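Local coordinates for N-acetylmuramoyl-L-alanine amidase domain-containing protein SAOUHSC_02979 (Staphylococcus aureus, PDB 5T1Q) that probably acts as a secreted amidase on cell-wall peptidoglycan, this portion carrying a glucosaminidase-family region followed by a CHAP domain, at residues 253-264 and 313-321. Sequence-based numbering, arbitrary orientation.
Sequences CTWYVYNRMKQF and GHVAFVEKV
Arg-260 and Glu-319 form a salt bridge that ties the C-terminal part of helix 253-262 to the C-terminal half of strand 314-321. Its main bond, Arg-260 NH2 to Glu-319 OE1, is 2.9 Å long and practically straight (179°); OE1 lies in the guanidinium plane and receives the donor on its syn side. The second bond, from NE to OE2, is weak and bent (127°), as expected with the guanidinium and carboxylate planes well turned from each other. Gln-263 OE1 takes NH1, Lys-237 O also accepts from NH2, and Ser-330 OG bonds Glu-319 OE2, so each charged group has more than one polar partner. At the other end, a water donates to Cys-253 O (2.9 Å) and Val-315 O (2.8 Å), bridging helix and strand backbones.

Both elements belong to the CHAP domain, a papain-like fold in which a helix opening with cysteine packs on a sheet strand bearing histidine. Here Cys-253 SG is 3.9 Å from His-314 ND1, while His-314 NE2 is hydrogen-bonded to Glu-331 OE1, an arrangement consistent with a Cys-His-Glu triad.

Beside the salt bridge the packing centres on Phe-317. With CG anti to the backbone N (chi1 179°), its ring extends toward the helix; Arg-260 CG sits over one face, 3.5 Å from the centroid, in a CH-pi contact. CG of Met-261, present as selenomethionine, meets the ring edge, and Phe-264 lies rim to rim with it, planes nearly parallel. Midway along the helix, Val-257 CG2 presses on the strand backbone, 3.5 Å from Ala-316 C, and Trp-278 of helix 278-284 touches both Val-257 and Val-315.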
loop_
_atom_site.group_PDB
_atom_site.type_symbol
_atom_site.label_atom_id
_atom_site.label_comp_id
_atom_site.label_asym_id
_atom_site.label_seq_id
_atom_site.Cartn_x
_atom_site.Cartn_y
_atom_site.Cartn_z
ATOM N N CYS A 253 6.998 1.811 8.571
ATOM C CA CYS A 253 6.602 1.939 9.980
ATOM C C CYS A 253 6.641 3.376 10.467
ATOM O O CYS A 253 5.808 3.786 11.242
ATOM C CB CYS A 253 7.438 1.049 10.889
ATOM S SG CYS A 253 9.217 1.366 10.886
ATOM N N THR A 254 7.630 4.115 9.981
ATOM C CA THR A 254 7.838 5.517 10.306
ATOM C C THR A 254 6.679 6.352 9.775
ATOM O O THR A 254 6.069 7.122 10.508
ATOM C CB THR A 254 9.154 5.998 9.676
ATOM O OG1 THR A 254 9.207 5.533 8.334
ATOM C CG2 THR A 254 10.341 5.416 10.396
ATOM N N TRP A 255 6.366 6.175 8.499
ATOM C CA TRP A 255 5.229 6.869 7.887
ATOM C C TRP A 255 3.917 6.566 8.618
ATOM O O TRP A 255 3.083 7.442 8.804
ATOM C CB TRP A 255 5.098 6.462 6.404
ATOM C CG TRP A 255 3.879 7.009 5.725
ATOM C CD1 TRP A 255 3.785 8.161 5.005
ATOM C CD2 TRP A 255 2.572 6.420 5.712
ATOM N NE1 TRP A 255 2.497 8.323 4.539
ATOM C CE2 TRP A 255 1.737 7.267 4.963
ATOM C CE3 TRP A 255 2.033 5.260 6.261
ATOM C CZ2 TRP A 255 0.382 6.993 4.752
ATOM C CZ3 TRP A 255 0.677 4.985 6.048
ATOM C CH2 TRP A 255 -0.124 5.847 5.300
ATOM N N TYR A 256 3.727 5.321 9.018
ATOM C CA TYR A 256 2.471 4.944 9.664
ATOM C C TYR A 256 2.293 5.678 10.987
ATOM O O TYR A 256 1.223 6.226 11.243
ATOM C CB TYR A 256 2.340 3.409 9.848
ATOM C CG TYR A 256 1.123 3.063 10.657
ATOM C CD1 TYR A 256 -0.141 2.988 10.057
ATOM C CD2 TYR A 256 1.214 2.864 12.045
ATOM C CE1 TYR A 256 -1.262 2.707 10.807
ATOM C CE2 TYR A 256 0.087 2.605 12.807
ATOM C CZ TYR A 256 -1.144 2.521 12.186
ATOM O OH TYR A 256 -2.255 2.254 12.929
ATOM N N VAL A 257 3.335 5.693 11.819
ATOM C CA VAL A 257 3.227 6.360 13.114
ATOM C C VAL A 257 2.997 7.888 12.977
ATOM O O VAL A 257 2.210 8.475 13.725
ATOM C CB VAL A 257 4.426 6.044 14.018
ATOM C CG1 VAL A 257 4.288 6.763 15.348
ATOM C CG2 VAL A 257 4.557 4.534 14.238
ATOM N N TYR A 258 3.683 8.510 12.029
ATOM C CA TYR A 258 3.502 9.921 11.744
ATOM C C TYR A 258 2.033 10.208 11.431
ATOM O O TYR A 258 1.438 11.118 12.016
ATOM C CB TYR A 258 4.397 10.347 10.571
ATOM C CG TYR A 258 4.174 11.777 10.098
ATOM C CD1 TYR A 258 3.194 12.074 9.143
ATOM C CD2 TYR A 258 4.947 12.822 10.591
ATOM C CE1 TYR A 258 2.979 13.384 8.711
ATOM C CE2 TYR A 258 4.741 14.132 10.166
ATOM C CZ TYR A 258 3.754 14.406 9.236
ATOM O OH TYR A 258 3.570 15.708 8.815
ATOM N N ASN A 259 1.453 9.412 10.525
ATOM C CA ASN A 259 0.040 9.589 10.122
ATOM C C ASN A 259 -0.954 9.237 11.211
ATOM O O ASN A 259 -1.903 9.975 11.449
ATOM C CB ASN A 259 -0.275 8.805 8.846
ATOM C CG ASN A 259 0.267 9.490 7.599
ATOM O OD1 ASN A 259 1.363 9.191 7.140
ATOM N ND2 ASN A 259 -0.445 10.481 7.120
ATOM N N ARG A 260 -0.727 8.129 11.900
ATOM C CA ARG A 260 -1.653 7.713 12.945
ATOM C C ARG A 260 -1.715 8.752 14.049
ATOM O O ARG A 260 -2.789 9.037 14.563
ATOM C CB ARG A 260 -1.260 6.334 13.492
ATOM C CG ARG A 260 -2.177 5.771 14.573
ATOM C CD ARG A 260 -3.592 5.609 14.075
ATOM N NE ARG A 260 -4.444 4.909 15.029
ATOM C CZ ARG A 260 -5.743 4.691 14.860
ATOM N NH1 ARG A 260 -6.370 5.140 13.772
ATOM N NH2 ARG A 260 -6.428 4.034 15.791
HETATM N N MSE A 261 -0.562 9.338 14.391
HETATM C CA MSE A 261 -0.500 10.376 15.435
HETATM C C MSE A 261 -1.306 11.589 15.028
HETATM O O MSE A 261 -1.972 12.210 15.860
HETATM C CB MSE A 261 0.936 10.805 15.735
HETATM C CG MSE A 261 1.643 9.767 16.605
HETATM SE SE MSE A 261 3.517 10.315 16.918
HETATM C CE MSE A 261 3.050 11.269 18.565
ATOM N N LYS A 262 -1.234 11.950 13.751
ATOM C CA LYS A 262 -2.007 13.092 13.240
ATOM C C LYS A 262 -3.520 12.939 13.364
ATOM O O LYS A 262 -4.204 13.927 13.536
ATOM C CB LYS A 262 -1.643 13.432 11.798
ATOM C CG LYS A 262 -0.584 14.503 11.705
ATOM C CD LYS A 262 -0.180 14.796 10.272
ATOM C CE LYS A 262 0.571 16.119 10.193
ATOM N NZ LYS A 262 1.650 16.230 11.219
ATOM N N GLN A 263 -4.041 11.717 13.283
ATOM C CA GLN A 263 -5.479 11.512 13.447
ATOM C C GLN A 263 -5.964 11.971 14.816
ATOM O O GLN A 263 -7.148 12.264 14.990
ATOM C CB GLN A 263 -5.866 10.050 13.278
ATOM C CG GLN A 263 -5.602 9.478 11.908
ATOM C CD GLN A 263 -6.217 8.107 11.761
ATOM O OE1 GLN A 263 -5.521 7.094 11.838
ATOM N NE2 GLN A 263 -7.542 8.063 11.622
ATOM N N PHE A 264 -5.053 12.001 15.791
ATOM C CA PHE A 264 -5.404 12.436 17.134
ATOM C C PHE A 264 -4.917 13.856 17.463
ATOM O O PHE A 264 -4.824 14.224 18.626
ATOM C CB PHE A 264 -4.902 11.416 18.147
ATOM C CG PHE A 264 -5.480 10.048 17.943
ATOM C CD1 PHE A 264 -6.784 9.766 18.340
ATOM C CD2 PHE A 264 -4.733 9.041 17.331
ATOM C CE1 PHE A 264 -7.319 8.493 18.152
ATOM C CE2 PHE A 264 -5.263 7.771 17.149
ATOM C CZ PHE A 264 -6.554 7.495 17.563
ATOM N N GLY A 313 15.670 -1.067 13.643
ATOM C CA GLY A 313 14.758 -1.075 14.774
ATOM C C GLY A 313 13.333 -0.988 14.233
ATOM O O GLY A 313 13.065 -1.349 13.088
ATOM N N HIS A 314 12.436 -0.450 15.030
ATOM C CA HIS A 314 11.053 -0.371 14.640
ATOM C C HIS A 314 10.343 0.698 15.437
ATOM O O HIS A 314 10.800 1.074 16.509
ATOM C CB HIS A 314 10.410 -1.751 14.876
ATOM C CG HIS A 314 8.980 -1.831 14.470
ATOM N ND1 HIS A 314 8.577 -1.683 13.162
ATOM C CD2 HIS A 314 7.861 -2.083 15.185
ATOM C CE1 HIS A 314 7.258 -1.805 13.095
ATOM N NE2 HIS A 314 6.799 -2.040 14.308
ATOM N N VAL A 315 9.245 1.204 14.895
ATOM C CA VAL A 315 8.420 2.172 15.583
ATOM C C VAL A 315 6.944 1.814 15.355
ATOM O O VAL A 315 6.551 1.370 14.272
ATOM C CB VAL A 315 8.789 3.637 15.218
ATOM C CG1 VAL A 315 8.471 3.963 13.760
ATOM C CG2 VAL A 315 8.094 4.617 16.132
ATOM N N ALA A 316 6.139 1.997 16.397
ATOM C CA ALA A 316 4.716 1.669 16.375
ATOM C C ALA A 316 3.947 2.709 17.155
ATOM O O ALA A 316 4.549 3.571 17.800
ATOM C CB ALA A 316 4.484 0.292 16.970
ATOM N N PHE A 317 2.624 2.648 17.075
ATOM C CA PHE A 317 1.748 3.595 17.756
ATOM C C PHE A 317 1.032 2.905 18.911
ATOM O O PHE A 317 0.470 1.830 18.723
ATOM C CB PHE A 317 0.732 4.154 16.752
ATOM C CG PHE A 317 -0.244 5.135 17.351
ATOM C CD1 PHE A 317 0.106 6.459 17.517
ATOM C CD2 PHE A 317 -1.507 4.732 17.752
ATOM C CE1 PHE A 317 -0.781 7.378 18.069
ATOM C CE2 PHE A 317 -2.399 5.638 18.322
ATOM C CZ PHE A 317 -2.034 6.968 18.469
ATOM N N VAL A 318 1.051 3.508 20.099
ATOM C CA VAL A 318 0.378 2.936 21.264
ATOM C C VAL A 318 -1.140 3.232 21.219
ATOM O O VAL A 318 -1.564 4.370 21.435
ATOM C CB VAL A 318 0.950 3.485 22.585
ATOM C CG1 VAL A 318 0.237 2.872 23.790
ATOM C CG2 VAL A 318 2.441 3.227 22.670
ATOM N N GLU A 319 -1.944 2.206 20.931
ATOM C CA GLU A 319 -3.401 2.352 20.899
ATOM C C GLU A 319 -3.990 2.327 22.312
ATOM O O GLU A 319 -4.968 3.005 22.595
ATOM C CB GLU A 319 -4.053 1.228 20.096
ATOM C CG GLU A 319 -3.649 1.146 18.634
ATOM C CD GLU A 319 -4.219 2.254 17.752
ATOM O OE1 GLU A 319 -5.084 3.048 18.213
ATOM O OE2 GLU A 319 -3.816 2.310 16.566
ATOM N N LYS A 320 -3.392 1.539 23.192
ATOM C CA LYS A 320 -3.906 1.386 24.551
ATOM C C LYS A 320 -2.830 0.940 25.515
ATOM O O LYS A 320 -1.917 0.212 25.145
ATOM C CB LYS A 320 -5.010 0.321 24.547
ATOM C CG LYS A 320 -5.710 0.107 25.879
ATOM C CD LYS A 320 -6.761 -0.992 25.769
ATOM C CE LYS A 320 -7.443 -1.253 27.095
ATOM N NZ LYS A 320 -8.449 -2.319 26.900
ATOM N N VAL A 321 -2.918 1.438 26.738
ATOM C CA VAL A 321 -2.064 0.998 27.805
ATOM C C VAL A 321 -3.007 0.182 28.705
ATOM O O VAL A 321 -3.979 0.723 29.238
ATOM C CB VAL A 321 -1.427 2.151 28.582
ATOM C CG1 VAL A 321 -0.668 1.612 29.787
ATOM C CG2 VAL A 321 -0.489 2.965 27.689
HETATM O O HOH W 1 4.521 1.392 12.371
#